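Local coordinates for protein kallikrein-10 (PDB 5LPE) that is a secreted, zymogen-like serine protease of the kallikrein family, inhibited by zinc, with a tumour-suppressor role in breast and prostate cancer, at residues 66-72 and 100-106; 177-183 and 207-213. All coordinates share one frame; numbering follows the deposited sequence.

Contact 1 of 2, residues 66-72 and 100-106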
ATOM      1  N   GLN A  66      11.296 -11.118 -10.257  1.00 52.94           N
ATOM      2  CA  GLN A  66      12.398 -11.091  -9.332  1.00 51.22           C
ATOM      3  C   GLN A  66      11.951 -11.400  -7.948  1.00 50.36           C
ATOM      4  O   GLN A  66      11.093 -10.750  -7.415  1.00 44.76           O
ATOM      5  CB  GLN A  66      13.139  -9.775  -9.409  1.00 49.54           C
ATOM      6  CG  GLN A  66      13.642  -9.512 -10.802  1.00 52.13           C
ATOM      7  CD  GLN A  66      14.122  -8.101 -11.075  1.00 51.72           C
ATOM      8  OE1 GLN A  66      14.700  -7.447 -10.232  1.00 45.06           O
ATOM      9  NE2 GLN A  66      13.922  -7.659 -12.299  1.00 58.41           N
ATOM     10  N   LEU A  67      12.570 -12.408  -7.369  1.00 45.95           N
ATOM     11  CA  LEU A  67      12.246 -12.833  -6.049  1.00 45.27           C
ATOM     12  C   LEU A  67      13.276 -12.359  -5.101  1.00 43.92           C
ATOM     13  O   LEU A  67      14.441 -12.408  -5.364  1.00 39.71           O
ATOM     14  CB  LEU A  67      12.211 -14.347  -5.969  1.00 44.35           C
ATOM     15  CG  LEU A  67      11.002 -15.017  -6.574  1.00 52.20           C
ATOM     16  CD1 LEU A  67      10.937 -16.484  -6.233  1.00 47.99           C
ATOM     17  CD2 LEU A  67       9.778 -14.318  -6.065  1.00 50.33           C
ATOM     18  N   ARG A  68      12.828 -11.902  -3.966  1.00 37.80           N
ATOM     19  CA  ARG A  68      13.788 -11.503  -2.945  1.00 35.06           C
ATOM     20  C   ARG A  68      13.202 -11.882  -1.599  1.00 33.75           C
ATOM     21  O   ARG A  68      12.038 -12.256  -1.485  1.00 37.51           O
ATOM     22  CB  ARG A  68      14.108 -10.002  -2.957  1.00 27.84           C
ATOM     23  CG  ARG A  68      14.762  -9.488  -4.207  1.00 39.67           C
ATOM     24  CD  ARG A  68      16.164 -10.023  -4.393  1.00 34.47           C
ATOM     25  NE  ARG A  68      16.843  -9.249  -5.424  1.00 38.78           N
ATOM     26  CZ  ARG A  68      16.737  -9.492  -6.725  1.00 33.45           C
ATOM     27  NH1 ARG A  68      15.985 -10.492  -7.150  1.00 35.95           N
ATOM     28  NH2 ARG A  68      17.378  -8.736  -7.597  1.00 34.91           N
ATOM     29  N   ARG A  69      14.020 -11.800  -0.572  1.00 37.72           N
ATOM     30  CA  ARG A  69      13.539 -11.974   0.780  1.00 36.04           C
ATOM     31  C   ARG A  69      13.968 -10.809   1.620  1.00 34.39           C
ATOM     32  O   ARG A  69      14.871 -10.054   1.265  1.00 39.42           O
ATOM     33  CB  ARG A  69      14.069 -13.228   1.413  1.00 37.07           C
ATOM     34  CG  ARG A  69      13.572 -14.343   0.694  1.00 46.27           C
ATOM     35  CD  ARG A  69      14.233 -15.494   1.192  1.00 57.20           C
ATOM     36  NE  ARG A  69      15.139 -15.966   0.183  1.00 57.85           N
ATOM     37  CZ  ARG A  69      15.477 -17.232   0.117  1.00 55.59           C
ATOM     38  NH1 ARG A  69      16.274 -17.669  -0.853  1.00 59.15           N
ATOM     39  NH2 ARG A  69      14.857 -18.072   0.946  1.00 50.99           N
ATOM     40  N   THR A  70      13.327 -10.700   2.762  1.00 33.28           N
ATOM     41  CA  THR A  70      13.550  -9.555   3.615  1.00 33.72           C
ATOM     42  C   THR A  70      14.479  -9.949   4.759  1.00 32.99           C
ATOM     43  O   THR A  70      14.554 -11.114   5.161  1.00 37.20           O
ATOM     44  CB  THR A  70      12.211  -8.986   4.105  1.00 25.99           C
ATOM     45  OG1 THR A  70      11.515  -9.972   4.853  1.00 24.68           O
ATOM     46  CG2 THR A  70      11.351  -8.635   2.909  1.00 24.58           C
ATOM     47  N   THR A  71      15.280  -8.986   5.192  1.00 29.17           N
ATOM     48  CA  THR A  71      16.084  -9.131   6.395  1.00 28.52           C
ATOM     49  C   THR A  71      15.621  -8.120   7.435  1.00 28.85           C
ATOM     50  O   THR A  71      14.934  -8.487   8.389  1.00 29.34           O
ATOM     51  CB  THR A  71      17.564  -8.955   6.068  1.00 34.86           C
ATOM     52  OG1 THR A  71      17.726  -7.767   5.281  1.00 37.58           O
ATOM     53  CG2 THR A  71      18.070 -10.137   5.273  1.00 35.50           C
ATOM     54  N   ARG A  72      15.947  -6.845   7.255  1.00 32.30           N
ATOM     55  CA  ARG A  72      15.505  -5.833   8.202  1.00 25.49           C
ATOM     56  C   ARG A  72      14.032  -5.547   7.995  1.00 21.72           C
ATOM     57  O   ARG A  72      13.560  -5.411   6.859  1.00 25.49           O
ATOM     58  CB  ARG A  72      16.331  -4.558   8.057  1.00 24.84           C
ATOM     59  CG  ARG A  72      17.800  -4.753   8.409  1.00 26.53           C
ATOM     60  CD  ARG A  72      18.501  -3.433   8.430  1.00 26.26           C
ATOM     61  NE  ARG A  72      17.964  -2.565   9.462  1.00 23.14           N
ATOM     62  CZ  ARG A  72      18.065  -1.240   9.433  1.00 30.14           C
ATOM     63  NH1 ARG A  72      18.679  -0.647   8.411  1.00 25.78           N
ATOM     64  NH2 ARG A  72      17.553  -0.509  10.424  1.00 30.83           N
ATOM     65  N   LYS A 100      13.409  -4.570   4.349  1.00 23.85           N
ATOM     66  CA  LYS A 100      14.638  -4.501   3.579  1.00 26.85           C
ATOM     67  C   LYS A 100      14.825  -5.782   2.774  1.00 27.59           C
ATOM     68  O   LYS A 100      14.715  -6.883   3.317  1.00 28.26           O
ATOM     69  CB  LYS A 100      15.842  -4.259   4.480  1.00 26.69           C
ATOM     70  CG  LYS A 100      17.063  -3.832   3.678  1.00 28.54           C
ATOM     71  CD  LYS A 100      18.327  -4.378   4.278  1.00 31.78           C
ATOM     72  CE  LYS A 100      19.484  -3.443   4.017  1.00 33.19           C
ATOM     73  NZ  LYS A 100      19.482  -3.004   2.615  1.00 39.70           N
ATOM     74  N   LEU A 101      15.107  -5.641   1.483  1.00 25.86           N
ATOM     75  CA  LEU A 101      15.368  -6.807   0.645  1.00 31.26           C
ATOM     76  C   LEU A 101      16.800  -7.315   0.834  1.00 30.20           C
ATOM     77  O   LEU A 101      17.754  -6.536   0.941  1.00 29.88           O
ATOM     78  CB  LEU A 101      15.112  -6.484  -0.831  1.00 29.39           C
ATOM     79  CG  LEU A 101      13.716  -5.976  -1.207  1.00 32.02           C
ATOM     80  CD1 LEU A 101      13.511  -5.950  -2.727  1.00 26.67           C
ATOM     81  CD2 LEU A 101      12.636  -6.797  -0.520  1.00 25.51           C
ATOM     82  N   ALA A 102      16.935  -8.640   0.894  1.00 33.53           N
ATOM     83  CA  ALA A 102      18.246  -9.253   1.069  1.00 36.92           C
ATOM     84  C   ALA A 102      19.216  -8.724   0.030  1.00 35.99           C
ATOM     85  O   ALA A 102      20.271  -8.182   0.366  1.00 34.84           O
ATOM     86  CB  ALA A 102      18.124 -10.775   0.979  1.00 30.95           C
ATOM     87  N   ARG A 103      18.833  -8.814  -1.237  1.00 37.96           N
ATOM     88  CA  ARG A 103      19.614  -8.312  -2.348  1.00 44.60           C
ATOM     89  C   ARG A 103      18.829  -7.233  -3.090  1.00 40.56           C
ATOM     90  O   ARG A 103      17.598  -7.322  -3.205  1.00 34.58           O
ATOM     91  CB  ARG A 103      19.979  -9.451  -3.314  1.00 45.02           C
ATOM     92  CG  ARG A 103      20.680 -10.626  -2.643  1.00 47.27           C
ATOM     93  CD  ARG A 103      21.043 -11.730  -3.637  1.00 52.33           C
ATOM     94  NE  ARG A 103      19.944 -12.654  -3.935  1.00 49.56           N
ATOM     95  CZ  ARG A 103      19.357 -12.765  -5.125  1.00 45.29           C
ATOM     96  NH1 ARG A 103      19.753 -12.008  -6.146  1.00 42.77           N
ATOM     97  NH2 ARG A 103      18.379 -13.639  -5.302  1.00 38.73           N
ATOM     98  N   PRO A 104      19.516  -6.209  -3.605  1.00 33.68           N
ATOM     99  CA  PRO A 104      18.819  -5.119  -4.298  1.00 32.16           C
ATOM    100  C   PRO A 104      18.096  -5.604  -5.544  1.00 33.74           C
ATOM    101  O   PRO A 104      18.522  -6.543  -6.221  1.00 36.01           O
ATOM    102  CB  PRO A 104      19.946  -4.146  -4.672  1.00 32.54           C
ATOM    103  CG  PRO A 104      21.115  -4.548  -3.852  1.00 33.78           C
ATOM    104  CD  PRO A 104      20.971  -6.011  -3.586  1.00 31.23           C
ATOM    105  N   VAL A 105      16.984  -4.939  -5.840  1.00 34.43           N
ATOM    106  CA  VAL A 105      16.333  -5.105  -7.128  1.00 34.27           C
ATOM    107  C   VAL A 105      17.249  -4.562  -8.222  1.00 36.42           C
ATOM    108  O   VAL A 105      18.053  -3.651  -7.993  1.00 40.53           O
ATOM    109  CB  VAL A 105      14.976  -4.381  -7.095  1.00 33.57           C
ATOM    110  CG1 VAL A 105      14.576  -3.899  -8.458  1.00 35.89           C
ATOM    111  CG2 VAL A 105      13.922  -5.289  -6.533  1.00 34.02           C
ATOM    112  N   VAL A 106      17.165  -5.149  -9.410  1.00 34.60           N
ATOM    113  CA  VAL A 106      17.785  -4.570 -10.596  1.00 38.11           C
ATOM    114  C   VAL A 106      16.722  -3.700 -11.252  1.00 35.65           C
ATOM    115  O   VAL A 106      15.744  -4.223 -11.789  1.00 33.24           O
ATOM    116  CB  VAL A 106      18.291  -5.652 -11.561  1.00 48.24           C
ATOM    117  CG1 VAL A 106      19.160  -5.039 -12.653  1.00 42.39           C
ATOM    118  CG2 VAL A 106      19.048  -6.761 -10.813  1.00 42.49           C
TER

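Contact 2 of 2, residues 177-183 and 207-213. With SO4 (sulfate ion), chain D.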
ATOM      1  N   ASP A 177     -15.432   4.044  -6.351  1.00 29.95           N
ATOM      2  CA  ASP A 177     -16.665   4.342  -7.055  1.00 30.91           C
ATOM      3  C   ASP A 177     -17.655   3.183  -6.919  1.00 36.16           C
ATOM      4  O   ASP A 177     -17.269   2.021  -6.742  1.00 34.63           O
ATOM      5  CB  ASP A 177     -16.366   4.693  -8.510  1.00 34.38           C
ATOM      6  CG  ASP A 177     -15.339   5.823  -8.624  1.00 45.88           C
ATOM      7  OD1 ASP A 177     -15.049   6.479  -7.584  1.00 34.93           O
ATOM      8  OD2 ASP A 177     -14.818   6.051  -9.744  1.00 50.84           O
ATOM      9  N   ARG A 178     -18.950   3.532  -6.973  1.00 36.86           N
ATOM     10  CA  ARG A 178     -20.048   2.595  -6.736  1.00 33.64           C
ATOM     11  C   ARG A 178     -19.967   1.403  -7.675  1.00 34.55           C
ATOM     12  O   ARG A 178     -19.448   1.494  -8.790  1.00 34.41           O
ATOM     13  CB  ARG A 178     -21.404   3.283  -6.943  1.00 33.33           C
ATOM     14  CG  ARG A 178     -21.863   4.156  -5.792  1.00 40.04           C
ATOM     15  CD  ARG A 178     -21.974   3.393  -4.470  1.00 38.36           C
ATOM     16  NE  ARG A 178     -23.191   2.597  -4.401  1.00 40.53           N
ATOM     17  CZ  ARG A 178     -24.388   3.099  -4.122  1.00 44.54           C
ATOM     18  NH1 ARG A 178     -24.520   4.402  -3.888  1.00 44.22           N
ATOM     19  NH2 ARG A 178     -25.453   2.302  -4.079  1.00 40.12           N
ATOM     20  N   GLY A 179     -20.478   0.266  -7.221  1.00 32.26           N
ATOM     21  CA  GLY A 179     -20.389  -0.906  -8.053  1.00 35.54           C
ATOM     22  C   GLY A 179     -19.036  -1.584  -8.074  1.00 34.70           C
ATOM     23  O   GLY A 179     -18.922  -2.664  -8.659  1.00 31.85           O
ATOM     24  N   GLN A 180     -18.016  -1.003  -7.446  1.00 32.05           N
ATOM     25  CA  GLN A 180     -16.693  -1.605  -7.377  1.00 32.19           C
ATOM     26  C   GLN A 180     -16.548  -2.468  -6.130  1.00 32.72           C
ATOM     27  O   GLN A 180     -17.012  -2.105  -5.046  1.00 33.36           O
ATOM     28  CB  GLN A 180     -15.624  -0.513  -7.386  1.00 35.63           C
ATOM     29  CG  GLN A 180     -15.621   0.301  -8.654  1.00 33.44           C
ATOM     30  CD  GLN A 180     -15.203  -0.517  -9.846  1.00 36.62           C
ATOM     31  OE1 GLN A 180     -14.454  -1.486  -9.709  1.00 44.00           O
ATOM     32  NE2 GLN A 180     -15.678  -0.138 -11.027  1.00 44.81           N
ATOM     33  N   ASP A 181     -15.907  -3.622  -6.285  1.00 37.37           N
ATOM     34  CA  ASP A 181     -15.800  -4.499  -5.125  1.00 39.71           C
ATOM     35  C   ASP A 181     -14.589  -4.066  -4.312  1.00 35.66           C
ATOM     36  O   ASP A 181     -13.454  -4.149  -4.804  1.00 33.85           O
ATOM     37  CB  ASP A 181     -15.698  -5.972  -5.533  1.00 37.84           C
ATOM     38  CG  ASP A 181     -15.665  -6.919  -4.330  1.00 36.91           C
ATOM     39  OD1 ASP A 181     -16.169  -6.554  -3.255  1.00 28.50           O
ATOM     40  OD2 ASP A 181     -15.120  -8.037  -4.457  1.00 40.58           O
ATOM     41  N   PRO A 182     -14.799  -3.573  -3.081  1.00 34.91           N
ATOM     42  CA  PRO A 182     -13.661  -3.133  -2.249  1.00 32.01           C
ATOM     43  C   PRO A 182     -12.644  -4.219  -2.006  1.00 27.86           C
ATOM     44  O   PRO A 182     -11.465  -3.926  -1.813  1.00 32.53           O
ATOM     45  CB  PRO A 182     -14.329  -2.704  -0.936  1.00 33.44           C
ATOM     46  CG  PRO A 182     -15.636  -3.426  -0.917  1.00 27.70           C
ATOM     47  CD  PRO A 182     -16.075  -3.512  -2.350  1.00 28.78           C
ATOM     48  N   CYS A 183     -13.047  -5.471  -2.073  1.00 32.65           N
ATOM     49  CA  CYS A 183     -12.178  -6.561  -1.688  1.00 32.11           C
ATOM     50  C   CYS A 183     -11.207  -6.943  -2.785  1.00 35.64           C
ATOM     51  O   CYS A 183     -10.455  -7.907  -2.614  1.00 35.63           O
ATOM     52  CB  CYS A 183     -13.022  -7.761  -1.256  1.00 28.79           C
ATOM     53  SG  CYS A 183     -13.571  -7.572   0.446  1.00 22.54           S
ATOM     54  N   PRO A 207     -16.981  -4.762   4.794  1.00 25.35           N
ATOM     55  CA  PRO A 207     -17.398  -5.995   4.121  1.00 26.08           C
ATOM     56  C   PRO A 207     -17.219  -5.950   2.607  1.00 27.53           C
ATOM     57  O   PRO A 207     -17.312  -4.876   2.021  1.00 26.57           O
ATOM     58  CB  PRO A 207     -18.875  -6.088   4.482  1.00 20.45           C
ATOM     59  CG  PRO A 207     -19.293  -4.677   4.503  1.00 22.67           C
ATOM     60  CD  PRO A 207     -18.147  -3.928   5.127  1.00 23.52           C
ATOM     61  N   CYS A 208     -16.984  -7.107   1.991  1.00 24.47           N
ATOM     62  CA  CYS A 208     -16.985  -7.183   0.546  1.00 21.89           C
ATOM     63  C   CYS A 208     -18.405  -6.996   0.033  1.00 23.21           C
ATOM     64  O   CYS A 208     -19.384  -7.205   0.751  1.00 26.90           O
ATOM     65  CB  CYS A 208     -16.438  -8.531   0.068  1.00 24.91           C
ATOM     66  SG  CYS A 208     -14.866  -9.101   0.772  1.00 26.99           S
ATOM     67  N   GLY A 209     -18.513  -6.602  -1.225  1.00 22.19           N
ATOM     68  CA  GLY A 209     -19.792  -6.525  -1.895  1.00 30.20           C
ATOM     69  C   GLY A 209     -20.429  -5.154  -1.957  1.00 34.19           C
ATOM     70  O   GLY A 209     -21.527  -5.031  -2.506  1.00 41.19           O
ATOM     71  N   SER A 210     -19.815  -4.131  -1.376  1.00 33.82           N
ATOM     72  CA  SER A 210     -20.374  -2.791  -1.460  1.00 31.51           C
ATOM     73  C   SER A 210     -19.230  -1.794  -1.501  1.00 33.89           C
ATOM     74  O   SER A 210     -18.296  -1.899  -0.704  1.00 35.18           O
ATOM     75  CB  SER A 210     -21.297  -2.505  -0.273  1.00 37.54           C
ATOM     76  OG  SER A 210     -21.788  -1.177  -0.326  1.00 46.40           O
ATOM     77  N   ALA A 211     -19.306  -0.830  -2.412  1.00 31.49           N
ATOM     78  CA  ALA A 211     -18.322   0.234  -2.456  1.00 27.01           C
ATOM     79  C   ALA A 211     -18.679   1.381  -1.544  1.00 25.44           C
ATOM     80  O   ALA A 211     -17.933   2.361  -1.494  1.00 32.28           O
ATOM     81  CB  ALA A 211     -18.156   0.773  -3.877  1.00 33.44           C
ATOM     82  N   GLN A 212     -19.790   1.288  -0.827  1.00 29.48           N
ATOM     83  CA  GLN A 212     -20.280   2.447  -0.096  1.00 29.98           C
ATOM     84  C   GLN A 212     -19.315   2.861   1.010  1.00 29.35           C
ATOM     85  O   GLN A 212     -19.154   4.058   1.264  1.00 31.85           O
ATOM     86  CB  GLN A 212     -21.691   2.160   0.437  1.00 29.12           C
ATOM     87  CG  GLN A 212     -22.728   1.992  -0.705  1.00 39.30           C
ATOM     88  CD  GLN A 212     -24.197   2.196  -0.289  1.00 48.00           C
ATOM     89  OE1 GLN A 212     -24.491   2.699   0.793  1.00 51.19           O
ATOM     90  NE2 GLN A 212     -25.121   1.799  -1.164  1.00 44.47           N
ATOM     91  N   HIS A 213     -18.613   1.886   1.651  1.00 26.52           N
ATOM     92  CA  HIS A 213     -17.724   2.407   2.689  1.00 28.56           C
ATOM     93  C   HIS A 213     -16.318   2.661   2.130  1.00 26.95           C
ATOM     94  O   HIS A 213     -15.817   1.869   1.322  1.00 21.53           O
ATOM     95  CB  HIS A 213     -17.635   1.433   3.853  1.00 21.76           C
ATOM     96  CG  HIS A 213     -17.051   0.113   3.477  1.00 21.08           C
ATOM     97  ND1 HIS A 213     -17.697  -0.775   2.646  1.00 21.46           N
ATOM     98  CD2 HIS A 213     -15.864  -0.459   3.787  1.00 26.38           C
ATOM     99  CE1 HIS A 213     -16.942  -1.847   2.476  1.00 22.02           C
ATOM    100  NE2 HIS A 213     -15.821  -1.679   3.153  1.00 21.57           N
TER
HETATM  101  S   SO4 D 302     -22.712  -0.764  -4.174  1.00 47.60           S
HETATM  102  O1  SO4 D 302     -22.838  -2.142  -4.698  1.00 41.75           O
HETATM  103  O2  SO4 D 302     -22.963  -0.765  -2.716  1.00 42.68           O
HETATM  104  O3  SO4 D 302     -21.345  -0.259  -4.439  1.00 36.35           O
HETATM  105  O4  SO4 D 302     -23.699   0.112  -4.844  1.00 40.07           O

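Contact 1 of 2, residues 66-72 and 100-106
Gln66 OE1 takes a weak hydrogen bond from Val106 N at 3.5 Å, reached by a side chain extended beyond CG. Two residues on, Arg68 makes the largest single contribution (130 Å²). The bend at chi2 (-68°) turns its chain so that CG passes Leu101 CD1 and the guanidinium lies against 103-106. Its NE and NH2 grip one atom, Pro104 O, side-on and close to the guanidinium plane, with NH2 at 2.8 Å from that oxygen; NE also makes a weak bond to Arg103 O. NH1 donates nearly straight (172°) to Leu67 O, again in plane. With its edge so engaged, the group is stacked by one face on the Arg103 guanidinium, centres 4.5 Å apart and planes 20° apart, despite the like charges. Arg69 O accepts from Ala102 N. Here strands 66-75 and 97-101 meet as antiparallel neighbours in the first barrel of the chymotrypsin-like fold, with Thr70 and Leu101 a non-hydrogen-bonded pair. Thr70 OG1 turns to Leu50 O. Thr71 N donates to Lys100 O at 2.9 Å, while Thr71 OG1 lies 3.6 Å from Lys100 CD. Arg72 O accepts from Lys100 N at 2.7 Å, and Arg72 CB lies 3.6 Å from Lys100 CB.

Contact 2 of 2, residues 177-183 and 207-213
The Arg178 guanidinium has Gln212 NE2 above one face, displaced toward the rim; as modelled both groups are donors, so no hydrogen bond joins them, and the amide plane is turned 56° from the guanidinium. At the edge, in plane, sits O4 of a sulfate ion, probably from the crystallisation liquor, which accepts from Arg178 NE at 2.6 Å and from NH2. The His213 ring carries Pro207 CD over one face, is approached obliquely by Pro182 CG at 4.0 Å from its CE1, and is fixed in rotation through NE2 by Val205 O. Backbone amides from both segments, Gly179 N and Ala211 N, converge on sulfate O3, while Ser210 OG donates to O2 at 2.7 Å and accepts from Gln212 N in an ST turn. Ala211 CB points into the type II turn Asp177-Gln180, 3.2 Å from Asp177 O. These loops are joined covalently by the Cys183-Cys208 disulfide (chi3 -82°), which in trypsin-like proteases ties together two walls of the S1 pocket. Asp181, six residues before Ser187, matches by sequence the aspartate at the base of that pocket in trypsin. With CG opposite its backbone N (chi1 -177°), its carboxylate swings back so that OD1 accepts from Gly209 N at 3.1 Å. Replacing Asp181 by alanine would take away this acceptor and would probably leave the Gly209 amide without its mate and its loop less firmly held. Pro182 lies on the opposite loop's backbone, CG 3.1 Å from Ser210 O.

The two contacts lie on opposite sides of the chain's centre, with their own centres 34 Å apart and nearest atoms about 22 Å apart, and come in series along the chain. Contact 1 belongs to the first six-stranded barrel, pairing strands 66-75 and 97-101; contact 2 joins loops of the second, one running from strand 171-176 to 190-193, the other from 196-203 to 215-219. They share no strand. The predicted charge relay residues are split likewise: Asp95 just precedes the 97-101 strand, whereas Ser187 follows Cys183 in the loop of contact 2. Contact 1 is thus barrel wall away from the annotated sites, whereas in contact 2 Cys183 and Ser187 side chains lie about 11 Å apart.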